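Local coordinates for VP5 (Halorubrum pleomorphic virus 2, PDB 6QGI), which probably serves as the envelope fusion protein of this haloarchaeal virus, merging the viral membrane with that of its host cell, at residues W18-D29 with N112-E123; Y192-V200 with N224-Y232. One frame throughout, in Å; residues are numbered along the deposited sequence.

Contact 1 (W18-D29 with N112-E123); sequences WALREFEIVGSD and NFLKTWNESVAE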
loop_
_atom_site.group_PDB
_atom_site.type_symbol
_atom_site.label_atom_id
_atom_site.label_comp_id
_atom_site.label_asym_id
_atom_site.label_seq_id
_atom_site.Cartn_x
_atom_site.Cartn_y
_atom_site.Cartn_z
ATOM N N TRP A 18 -4.519 -4.256 7.392
ATOM C CA TRP A 18 -4.820 -5.670 7.143
ATOM C C TRP A 18 -3.858 -6.606 7.872
ATOM O O TRP A 18 -4.179 -7.777 8.093
ATOM C CB TRP A 18 -4.773 -5.958 5.637
ATOM C CG TRP A 18 -3.437 -5.690 5.017
ATOM C CD1 TRP A 18 -2.995 -4.508 4.502
ATOM C CD2 TRP A 18 -2.373 -6.631 4.842
ATOM N NE1 TRP A 18 -1.698 -4.638 4.072
ATOM C CE2 TRP A 18 -1.302 -5.941 4.233
ATOM C CE3 TRP A 18 -2.217 -7.995 5.148
ATOM C CZ2 TRP A 18 -0.092 -6.569 3.920
ATOM C CZ3 TRP A 18 -1.019 -8.617 4.835
ATOM C CH2 TRP A 18 0.023 -7.910 4.219
ATOM N N ALA A 19 -2.662 -6.100 8.207
ATOM C CA ALA A 19 -1.651 -6.853 8.934
ATOM C C ALA A 19 -1.823 -6.659 10.440
ATOM O O ALA A 19 -1.151 -7.327 11.218
ATOM C CB ALA A 19 -0.265 -6.409 8.492
ATOM N N LEU A 20 -2.741 -5.764 10.854
ATOM C CA LEU A 20 -2.979 -5.477 12.269
ATOM C C LEU A 20 -4.359 -5.912 12.755
ATOM O O LEU A 20 -4.474 -6.395 13.879
ATOM C CB LEU A 20 -2.792 -3.981 12.542
ATOM C CG LEU A 20 -1.365 -3.471 12.481
ATOM C CD1 LEU A 20 -1.341 -1.991 12.549
ATOM C CD2 LEU A 20 -0.519 -4.053 13.616
ATOM N N ARG A 21 -5.403 -5.730 11.927
ATOM C CA ARG A 21 -6.785 -6.054 12.295
ATOM C C ARG A 21 -7.610 -6.408 11.063
ATOM O O ARG A 21 -7.103 -6.281 9.949
ATOM C CB ARG A 21 -7.409 -4.845 13.017
ATOM C CG ARG A 21 -7.611 -3.650 12.084
ATOM C CD ARG A 21 -7.768 -2.345 12.809
ATOM N NE ARG A 21 -7.543 -1.236 11.884
ATOM C CZ ARG A 21 -6.367 -0.648 11.688
ATOM N NH1 ARG A 21 -5.297 -1.048 12.368
ATOM N NH2 ARG A 21 -6.250 0.345 10.821
ATOM N N GLU A 22 -8.891 -6.809 11.258
ATOM C CA GLU A 22 -9.817 -7.079 10.158
ATOM C C GLU A 22 -9.972 -5.777 9.358
ATOM O O GLU A 22 -10.277 -4.732 9.934
ATOM C CB GLU A 22 -11.162 -7.603 10.683
ATOM C CG GLU A 22 -11.985 -8.309 9.620
ATOM C CD GLU A 22 -13.432 -8.611 9.961
ATOM O OE1 GLU A 22 -13.907 -8.175 11.035
ATOM O OE2 GLU A 22 -14.098 -9.284 9.140
ATOM N N PHE A 23 -9.639 -5.825 8.068
ATOM C CA PHE A 23 -9.622 -4.657 7.188
ATOM C C PHE A 23 -10.755 -4.693 6.170
ATOM O O PHE A 23 -11.184 -5.775 5.761
ATOM C CB PHE A 23 -8.264 -4.591 6.465
ATOM C CG PHE A 23 -7.687 -3.220 6.185
ATOM C CD1 PHE A 23 -7.643 -2.246 7.181
ATOM C CD2 PHE A 23 -7.109 -2.929 4.952
ATOM C CE1 PHE A 23 -7.097 -0.985 6.923
ATOM C CE2 PHE A 23 -6.551 -1.670 4.700
ATOM C CZ PHE A 23 -6.544 -0.709 5.689
ATOM N N GLU A 24 -11.236 -3.508 5.758
ATOM C CA GLU A 24 -12.299 -3.401 4.764
ATOM C C GLU A 24 -11.691 -3.507 3.378
ATOM O O GLU A 24 -10.918 -2.636 2.968
ATOM C CB GLU A 24 -13.097 -2.098 4.929
ATOM C CG GLU A 24 -13.974 -2.092 6.172
ATOM C CD GLU A 24 -14.760 -0.822 6.445
ATOM O OE1 GLU A 24 -14.553 0.189 5.734
ATOM O OE2 GLU A 24 -15.595 -0.846 7.377
ATOM N N ILE A 25 -12.002 -4.605 2.675
ATOM C CA ILE A 25 -11.482 -4.864 1.334
ATOM C C ILE A 25 -12.363 -4.138 0.302
ATOM O O ILE A 25 -13.587 -4.077 0.452
ATOM C CB ILE A 25 -11.339 -6.400 1.071
ATOM C CG1 ILE A 25 -10.116 -6.946 1.853
ATOM C CG2 ILE A 25 -11.204 -6.736 -0.428
ATOM C CD1 ILE A 25 -10.116 -8.344 2.133
ATOM N N VAL A 26 -11.713 -3.562 -0.728
ATOM C CA VAL A 26 -12.351 -2.851 -1.837
ATOM C C VAL A 26 -13.118 -3.886 -2.674
ATOM O O VAL A 26 -12.505 -4.756 -3.302
ATOM C CB VAL A 26 -11.312 -2.047 -2.673
ATOM C CG1 VAL A 26 -11.950 -1.405 -3.899
ATOM C CG2 VAL A 26 -10.608 -0.993 -1.817
ATOM N N GLY A 27 -14.449 -3.788 -2.637
ATOM C CA GLY A 27 -15.362 -4.680 -3.340
ATOM C C GLY A 27 -15.183 -4.688 -4.842
ATOM O O GLY A 27 -14.715 -3.701 -5.424
ATOM N N SER A 28 -15.545 -5.826 -5.469
ATOM C CA SER A 28 -15.479 -6.056 -6.912
ATOM C C SER A 28 -16.268 -4.969 -7.662
ATOM O O SER A 28 -17.386 -4.638 -7.271
ATOM C CB SER A 28 -16.009 -7.449 -7.240
ATOM O OG SER A 28 -16.375 -7.638 -8.597
ATOM N N ASP A 29 -15.642 -4.379 -8.695
ATOM C CA ASP A 29 -16.232 -3.334 -9.536
ATOM C C ASP A 29 -15.981 -3.665 -11.013
ATOM O O ASP A 29 -15.349 -2.897 -11.747
ATOM C CB ASP A 29 -15.681 -1.938 -9.161
ATOM C CG ASP A 29 -16.333 -0.766 -9.875
ATOM O OD1 ASP A 29 -17.344 -0.987 -10.601
ATOM O OD2 ASP A 29 -15.836 0.368 -9.718
ATOM N N ASN A 112 -7.241 -11.548 5.674
ATOM C CA ASN A 112 -7.238 -10.260 4.976
ATOM C C ASN A 112 -6.493 -10.351 3.657
ATOM O O ASN A 112 -6.979 -9.838 2.652
ATOM C CB ASN A 112 -6.629 -9.169 5.846
ATOM C CG ASN A 112 -7.508 -8.721 6.979
ATOM O OD1 ASN A 112 -8.743 -8.731 6.907
ATOM N ND2 ASN A 112 -6.883 -8.325 8.068
ATOM N N PHE A 113 -5.330 -11.032 3.662
ATOM C CA PHE A 113 -4.475 -11.246 2.503
ATOM C C PHE A 113 -5.184 -12.097 1.437
ATOM O O PHE A 113 -5.080 -11.802 0.248
ATOM C CB PHE A 113 -3.161 -11.906 2.955
ATOM C CG PHE A 113 -2.200 -12.304 1.860
ATOM C CD1 PHE A 113 -1.333 -11.376 1.306
ATOM C CD2 PHE A 113 -2.115 -13.623 1.432
ATOM C CE1 PHE A 113 -0.441 -11.747 0.298
ATOM C CE2 PHE A 113 -1.221 -13.992 0.427
ATOM C CZ PHE A 113 -0.385 -13.054 -0.127
ATOM N N LEU A 114 -5.898 -13.148 1.863
ATOM C CA LEU A 114 -6.584 -14.053 0.940
ATOM C C LEU A 114 -7.914 -13.481 0.452
ATOM O O LEU A 114 -8.296 -13.777 -0.678
ATOM C CB LEU A 114 -6.780 -15.449 1.549
ATOM C CG LEU A 114 -5.478 -16.205 1.851
ATOM C CD1 LEU A 114 -5.725 -17.446 2.672
ATOM C CD2 LEU A 114 -4.674 -16.466 0.587
ATOM N N LYS A 115 -8.582 -12.627 1.257
ATOM C CA LYS A 115 -9.830 -11.965 0.862
ATOM C C LYS A 115 -9.553 -10.944 -0.249
ATOM O O LYS A 115 -10.372 -10.779 -1.155
ATOM C CB LYS A 115 -10.500 -11.287 2.060
ATOM C CG LYS A 115 -11.390 -12.182 2.893
ATOM C CD LYS A 115 -11.956 -11.440 4.096
ATOM C CE LYS A 115 -12.437 -12.393 5.164
ATOM N NZ LYS A 115 -13.636 -13.163 4.731
ATOM N N THR A 116 -8.381 -10.277 -0.176
ATOM C CA THR A 116 -7.900 -9.298 -1.157
ATOM C C THR A 116 -7.699 -10.000 -2.503
ATOM O O THR A 116 -8.072 -9.430 -3.530
ATOM C CB THR A 116 -6.611 -8.626 -0.654
ATOM O OG1 THR A 116 -6.837 -8.088 0.645
ATOM C CG2 THR A 116 -6.105 -7.520 -1.583
ATOM N N TRP A 117 -7.145 -11.241 -2.487
ATOM C CA TRP A 117 -6.931 -12.080 -3.671
ATOM C C TRP A 117 -8.281 -12.593 -4.186
ATOM O O TRP A 117 -8.507 -12.586 -5.395
ATOM C CB TRP A 117 -5.969 -13.260 -3.369
ATOM C CG TRP A 117 -5.779 -14.220 -4.518
ATOM C CD1 TRP A 117 -6.476 -15.369 -4.747
ATOM C CD2 TRP A 117 -4.820 -14.117 -5.585
ATOM N NE1 TRP A 117 -6.018 -15.984 -5.890
ATOM C CE2 TRP A 117 -5.007 -15.234 -6.429
ATOM C CE3 TRP A 117 -3.829 -13.181 -5.918
ATOM C CZ2 TRP A 117 -4.234 -15.445 -7.579
ATOM C CZ3 TRP A 117 -3.062 -13.394 -7.057
ATOM C CH2 TRP A 117 -3.263 -14.519 -7.868
ATOM N N ASN A 118 -9.169 -13.038 -3.269
ATOM C CA ASN A 118 -10.505 -13.553 -3.586
ATOM C C ASN A 118 -11.363 -12.503 -4.290
ATOM O O ASN A 118 -11.973 -12.823 -5.313
ATOM C CB ASN A 118 -11.200 -14.071 -2.332
ATOM C CG ASN A 118 -10.636 -15.378 -1.845
ATOM O OD1 ASN A 118 -9.777 -15.986 -2.488
ATOM N ND2 ASN A 118 -11.091 -15.829 -0.685
ATOM N N GLU A 119 -11.344 -11.242 -3.804
ATOM C CA GLU A 119 -12.086 -10.135 -4.417
ATOM C C GLU A 119 -11.571 -9.831 -5.819
ATOM O O GLU A 119 -12.360 -9.445 -6.681
ATOM C CB GLU A 119 -12.034 -8.866 -3.548
ATOM C CG GLU A 119 -13.291 -8.012 -3.656
ATOM C CD GLU A 119 -14.614 -8.690 -3.337
ATOM O OE1 GLU A 119 -14.646 -9.556 -2.435
ATOM O OE2 GLU A 119 -15.626 -8.347 -3.990
ATOM N N SER A 120 -10.266 -10.034 -6.054
ATOM C CA SER A 120 -9.644 -9.826 -7.360
ATOM C C SER A 120 -10.083 -10.914 -8.359
ATOM O O SER A 120 -10.414 -10.585 -9.497
ATOM C CB SER A 120 -8.124 -9.814 -7.234
ATOM O OG SER A 120 -7.632 -9.027 -6.164
ATOM N N VAL A 121 -10.097 -12.201 -7.924
ATOM C CA VAL A 121 -10.496 -13.359 -8.743
ATOM C C VAL A 121 -12.010 -13.274 -9.037
ATOM O O VAL A 121 -12.414 -13.507 -10.178
ATOM C CB VAL A 121 -10.094 -14.722 -8.101
ATOM C CG1 VAL A 121 -10.564 -15.906 -8.947
ATOM C CG2 VAL A 121 -8.589 -14.806 -7.880
ATOM N N ALA A 122 -12.830 -12.915 -8.016
ATOM C CA ALA A 122 -14.286 -12.749 -8.145
ATOM C C ALA A 122 -14.626 -11.671 -9.186
ATOM O O ALA A 122 -15.501 -11.880 -10.033
ATOM C CB ALA A 122 -14.895 -12.389 -6.799
ATOM N N GLU A 123 -13.909 -10.532 -9.125
ATOM C CA GLU A 123 -14.039 -9.401 -10.045
ATOM C C GLU A 123 -13.611 -9.815 -11.446
ATOM O O GLU A 123 -14.259 -9.414 -12.417
ATOM C CB GLU A 123 -13.186 -8.231 -9.544
ATOM C CG GLU A 123 -13.406 -6.918 -10.259
ATOM C CD GLU A 123 -12.469 -5.842 -9.760
ATOM O OE1 GLU A 123 -12.964 -4.784 -9.315
ATOM O OE2 GLU A 123 -11.237 -6.057 -9.814
HETATM O O HOH W 1 -17.519 -10.423 -8.569
#

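Contact 2 (Y192-V200 with N224-Y232); sequences YYDPMSGLV and NASNWKPIY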
loop_
_atom_site.group_PDB
_atom_site.type_symbol
_atom_site.label_atom_id
_atom_site.label_comp_id
_atom_site.label_asym_id
_atom_site.label_seq_id
_atom_site.Cartn_x
_atom_site.Cartn_y
_atom_site.Cartn_z
ATOM N N TYR A 192 -3.715 -23.784 -12.137
ATOM C CA TYR A 192 -4.459 -22.994 -11.164
ATOM C C TYR A 192 -3.492 -22.155 -10.339
ATOM O O TYR A 192 -2.497 -22.678 -9.837
ATOM C CB TYR A 192 -5.328 -23.898 -10.275
ATOM C CG TYR A 192 -6.320 -24.741 -11.051
ATOM C CD1 TYR A 192 -7.594 -24.264 -11.340
ATOM C CD2 TYR A 192 -5.989 -26.025 -11.480
ATOM C CE1 TYR A 192 -8.519 -25.044 -12.031
ATOM C CE2 TYR A 192 -6.901 -26.808 -12.187
ATOM C CZ TYR A 192 -8.166 -26.314 -12.459
ATOM O OH TYR A 192 -9.072 -27.084 -13.151
ATOM N N TYR A 193 -3.760 -20.846 -10.245
ATOM C CA TYR A 193 -2.914 -19.906 -9.510
ATOM C C TYR A 193 -3.629 -19.332 -8.315
ATOM O O TYR A 193 -4.768 -18.879 -8.426
ATOM C CB TYR A 193 -2.437 -18.739 -10.399
ATOM C CG TYR A 193 -1.773 -19.122 -11.706
ATOM C CD1 TYR A 193 -0.899 -20.201 -11.784
ATOM C CD2 TYR A 193 -1.959 -18.345 -12.848
ATOM C CE1 TYR A 193 -0.269 -20.535 -12.979
ATOM C CE2 TYR A 193 -1.307 -18.651 -14.038
ATOM C CZ TYR A 193 -0.466 -19.745 -14.099
ATOM O OH TYR A 193 0.135 -20.058 -15.287
ATOM N N ASP A 194 -2.926 -19.300 -7.183
ATOM C CA ASP A 194 -3.397 -18.739 -5.922
ATOM C C ASP A 194 -2.151 -18.234 -5.154
ATOM O O ASP A 194 -1.038 -18.602 -5.541
ATOM C CB ASP A 194 -4.236 -19.779 -5.126
ATOM C CG ASP A 194 -3.540 -21.076 -4.771
ATOM O OD1 ASP A 194 -2.384 -21.238 -5.130
ATOM O OD2 ASP A 194 -4.156 -21.910 -4.114
ATOM N N PRO A 195 -2.270 -17.393 -4.100
ATOM C CA PRO A 195 -1.059 -16.905 -3.414
ATOM C C PRO A 195 -0.192 -17.995 -2.751
ATOM O O PRO A 195 0.986 -17.740 -2.492
ATOM C CB PRO A 195 -1.611 -15.947 -2.357
ATOM C CG PRO A 195 -2.960 -15.589 -2.816
ATOM C CD PRO A 195 -3.482 -16.790 -3.518
ATOM N N MET A 196 -0.772 -19.174 -2.508
ATOM C CA MET A 196 -0.041 -20.288 -1.842
ATOM C C MET A 196 0.777 -21.109 -2.850
ATOM O O MET A 196 1.945 -21.416 -2.538
ATOM C CB MET A 196 -1.015 -21.216 -1.109
ATOM C CG MET A 196 -1.875 -20.501 -0.084
ATOM S SD MET A 196 -3.276 -19.634 -0.837
ATOM C CE MET A 196 -4.501 -20.942 -0.854
ATOM N N SER A 197 0.189 -21.461 -3.998
ATOM C CA SER A 197 0.879 -22.285 -4.991
ATOM C C SER A 197 1.784 -21.463 -5.911
ATOM O O SER A 197 2.824 -21.964 -6.342
ATOM C CB SER A 197 -0.124 -23.074 -5.828
ATOM O OG SER A 197 -0.763 -22.288 -6.823
ATOM N N GLY A 198 1.380 -20.228 -6.204
ATOM C CA GLY A 198 2.096 -19.351 -7.121
ATOM C C GLY A 198 1.968 -19.850 -8.546
ATOM O O GLY A 198 0.954 -20.459 -8.897
ATOM N N LEU A 199 3.002 -19.629 -9.366
ATOM C CA LEU A 199 3.010 -20.113 -10.746
ATOM C C LEU A 199 3.518 -21.551 -10.788
ATOM O O LEU A 199 4.160 -21.993 -9.834
ATOM C CB LEU A 199 3.877 -19.215 -11.639
ATOM C CG LEU A 199 3.520 -17.728 -11.773
ATOM C CD1 LEU A 199 4.291 -17.129 -12.895
ATOM C CD2 LEU A 199 2.034 -17.500 -12.017
ATOM N N VAL A 200 3.232 -22.281 -11.880
ATOM C CA VAL A 200 3.677 -23.672 -12.044
ATOM C C VAL A 200 5.215 -23.697 -12.234
ATOM O O VAL A 200 5.879 -24.524 -11.614
ATOM C CB VAL A 200 2.915 -24.414 -13.177
ATOM C CG1 VAL A 200 3.378 -25.864 -13.308
ATOM C CG2 VAL A 200 1.411 -24.370 -12.935
ATOM N N ASN A 224 -0.838 -11.524 -10.464
ATOM C CA ASN A 224 0.370 -12.299 -10.719
ATOM C C ASN A 224 0.736 -13.040 -9.442
ATOM O O ASN A 224 1.250 -12.426 -8.508
ATOM C CB ASN A 224 1.509 -11.379 -11.208
ATOM C CG ASN A 224 2.795 -12.069 -11.641
ATOM O OD1 ASN A 224 2.926 -13.297 -11.655
ATOM N ND2 ASN A 224 3.787 -11.274 -12.013
ATOM N N ALA A 225 0.456 -14.359 -9.397
ATOM C CA ALA A 225 0.717 -15.233 -8.239
ATOM C C ALA A 225 2.201 -15.234 -7.805
ATOM O O ALA A 225 2.486 -15.486 -6.633
ATOM C CB ALA A 225 0.257 -16.647 -8.540
ATOM N N SER A 226 3.124 -14.907 -8.738
ATOM C CA SER A 226 4.568 -14.757 -8.515
ATOM C C SER A 226 4.885 -13.597 -7.571
ATOM O O SER A 226 5.983 -13.560 -7.014
ATOM C CB SER A 226 5.284 -14.507 -9.838
ATOM O OG SER A 226 5.518 -15.723 -10.516
ATOM N N ASN A 227 3.960 -12.617 -7.451
ATOM C CA ASN A 227 4.110 -11.447 -6.583
ATOM C C ASN A 227 3.451 -11.675 -5.219
ATOM O O ASN A 227 3.799 -10.999 -4.253
ATOM C CB ASN A 227 3.523 -10.205 -7.251
ATOM C CG ASN A 227 4.300 -9.709 -8.445
ATOM O OD1 ASN A 227 5.456 -10.083 -8.681
ATOM N ND2 ASN A 227 3.676 -8.832 -9.218
ATOM N N TRP A 228 2.518 -12.633 -5.147
ATOM C CA TRP A 228 1.772 -12.989 -3.942
ATOM C C TRP A 228 2.439 -14.144 -3.179
ATOM O O TRP A 228 2.388 -14.160 -1.950
ATOM C CB TRP A 228 0.331 -13.353 -4.320
ATOM C CG TRP A 228 -0.490 -12.178 -4.768
ATOM C CD1 TRP A 228 -0.377 -11.491 -5.945
ATOM C CD2 TRP A 228 -1.544 -11.543 -4.032
ATOM N NE1 TRP A 228 -1.301 -10.473 -5.990
ATOM C CE2 TRP A 228 -2.031 -10.482 -4.827
ATOM C CE3 TRP A 228 -2.141 -11.786 -2.783
ATOM C CZ2 TRP A 228 -3.091 -9.665 -4.413
ATOM C CZ3 TRP A 228 -3.172 -10.962 -2.364
ATOM C CH2 TRP A 228 -3.639 -9.915 -3.175
ATOM N N LYS A 229 3.082 -15.089 -3.903
ATOM C CA LYS A 229 3.794 -16.240 -3.331
ATOM C C LYS A 229 4.922 -15.806 -2.359
ATOM O O LYS A 229 4.961 -16.375 -1.266
ATOM C CB LYS A 229 4.341 -17.175 -4.429
ATOM C CG LYS A 229 5.144 -18.375 -3.927
ATOM C CD LYS A 229 4.318 -19.324 -3.080
ATOM C CE LYS A 229 5.049 -20.611 -2.812
ATOM N NZ LYS A 229 4.417 -21.367 -1.697
ATOM N N PRO A 230 5.816 -14.821 -2.664
ATOM C CA PRO A 230 6.838 -14.440 -1.671
ATOM C C PRO A 230 6.230 -13.873 -0.384
ATOM O O PRO A 230 6.769 -14.144 0.689
ATOM C CB PRO A 230 7.670 -13.377 -2.398
ATOM C CG PRO A 230 7.390 -13.579 -3.834
ATOM C CD PRO A 230 5.964 -14.007 -3.887
ATOM N N ILE A 231 5.111 -13.105 -0.485
ATOM C CA ILE A 231 4.430 -12.516 0.680
ATOM C C ILE A 231 3.810 -13.640 1.532
ATOM O O ILE A 231 3.975 -13.611 2.753
ATOM C CB ILE A 231 3.386 -11.430 0.303
ATOM C CG1 ILE A 231 4.020 -10.342 -0.571
ATOM C CG2 ILE A 231 2.758 -10.809 1.562
ATOM C CD1 ILE A 231 3.064 -9.538 -1.371
ATOM N N TYR A 232 3.134 -14.634 0.892
ATOM C CA TYR A 232 2.541 -15.784 1.585
ATOM C C TYR A 232 3.619 -16.591 2.326
ATOM O O TYR A 232 3.421 -16.921 3.494
ATOM C CB TYR A 232 1.750 -16.713 0.623
ATOM C CG TYR A 232 1.438 -18.063 1.242
ATOM C CD1 TYR A 232 0.426 -18.201 2.188
ATOM C CD2 TYR A 232 2.230 -19.178 0.967
ATOM C CE1 TYR A 232 0.192 -19.416 2.827
ATOM C CE2 TYR A 232 2.006 -20.399 1.603
ATOM C CZ TYR A 232 0.981 -20.516 2.527
ATOM O OH TYR A 232 0.746 -21.720 3.151
#

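Contact 1 (W18-D29 with N112-E123)
Asn112 turns its amide into the bend made by Trp18-Phe23 and binds backbone on both of its polar atoms. ND2 donates to Trp18 O at 2.8 Å, the acceptor lying close to the amide plane, and makes a second, weak bond to Arg21 O. OD1 receives Phe23 N at 3.3 Å; the N-H points straight at it but arrives from above the carbonyl plane. With CG beside its own backbone N (chi1 -73°), Asn112 holds the amide among these three groups, and its CB packs on Trp18 CB at 3.7 Å. The extended chain that follows runs along helix 91-133, in the envelope protein N-terminal family region, and meets successive turns of the helix. Ile25 has the second largest buried area: CG1 lies 3.7 Å from Thr116 OG1, itself hydrogen-bonded to Asn112 O, while CG2 rests against Glu119 CB. Farther along, a bend at chi2 (56°) carries Glu119 OE2 back to Ser28 N, 2.9 Å away, which it meets on its anti side. Glu123 takes Asp29 N on the anti lone pair of OE1 at 2.8 Å; OE2 forms a salt bridge with Arg51 of helix 37-60. Ser28 OG lies over Glu123 CA and CB, and a water bonded to OG also bonds weakly to Ala122 O.

Contact 2 (Y192-V200 with N224-Y232)
Pro195 and Gly198 bring the turn after strand 189-193 against the first turns of helix 225-253, with CA atoms 4.9 Å apart at Pro195-Trp228 and 4.5 Å apart at Gly198-Ala225. Pro195 lies side by side with Trp228, CB to CB at 3.8 Å, and its CG reaches the ring at CE3. The backbone oxygen of Pro195 faces the helix, where Lys229 CA makes a CA-H...O contact with it at 3.3 Å and Tyr232 CB also touches it. Met196 carries its CG over one face of the Tyr232 ring in a CH-pi contact, 3.9 Å from the centroid and 16° off the normal; SD stands farther above the same ring as a Met-aromatic contact. Lys229, bent at chi2 (63°), swings its ammonium group round to Met196 O, and NZ donates almost in line with the carbonyl bond at 2.6 Å. The same NZ forms a salt bridge with Asp233, so a backbone carbonyl and a carboxylate share the ammonium group. Asp194 forms an Asx motif within the turn: OD1 accepts both Ser197 N and Ser197 OG, from opposite faces of its carboxylate plane, while OD2 binds Thr167 OG1. Gly198 follows with positive phi (70°), and its CA comes to 3.6 Å from Ala225 CB and lies close to Lys229 CB as well. The Ala225 methyl also meets Tyr193 CB and Leu199 CD2, which in turn sits over the centre of the Tyr193 ring. Asn224 is the helix N-cap, and its OD1 accepts a weak capping bond from Ser226 N.

Overall arrangement
From the N terminus, the chain leaves strand 11-13, passes through 18-29, and builds helices 37-60 and 66-86 before helix 91-133 returns to close contact 1, a largely helical loop of 82 residues. Contact 2 opens only afterwards, on leaving strand 189-193, and closes a shorter loop of 23 residues without helix at the start of helix 225-253. The two are therefore in series, neither nested nor crossed. Their centres lie about 16 Å apart, yet they touch through helix 91-133: Phe113 and Trp117 pack on Pro195 and Trp228, with the two tryptophan rings edge-to-face. The 18-29 connection, helices 91-133 and 225-253 and the turn after strand 189-193 are thus joined, with helix 37-60 alongside.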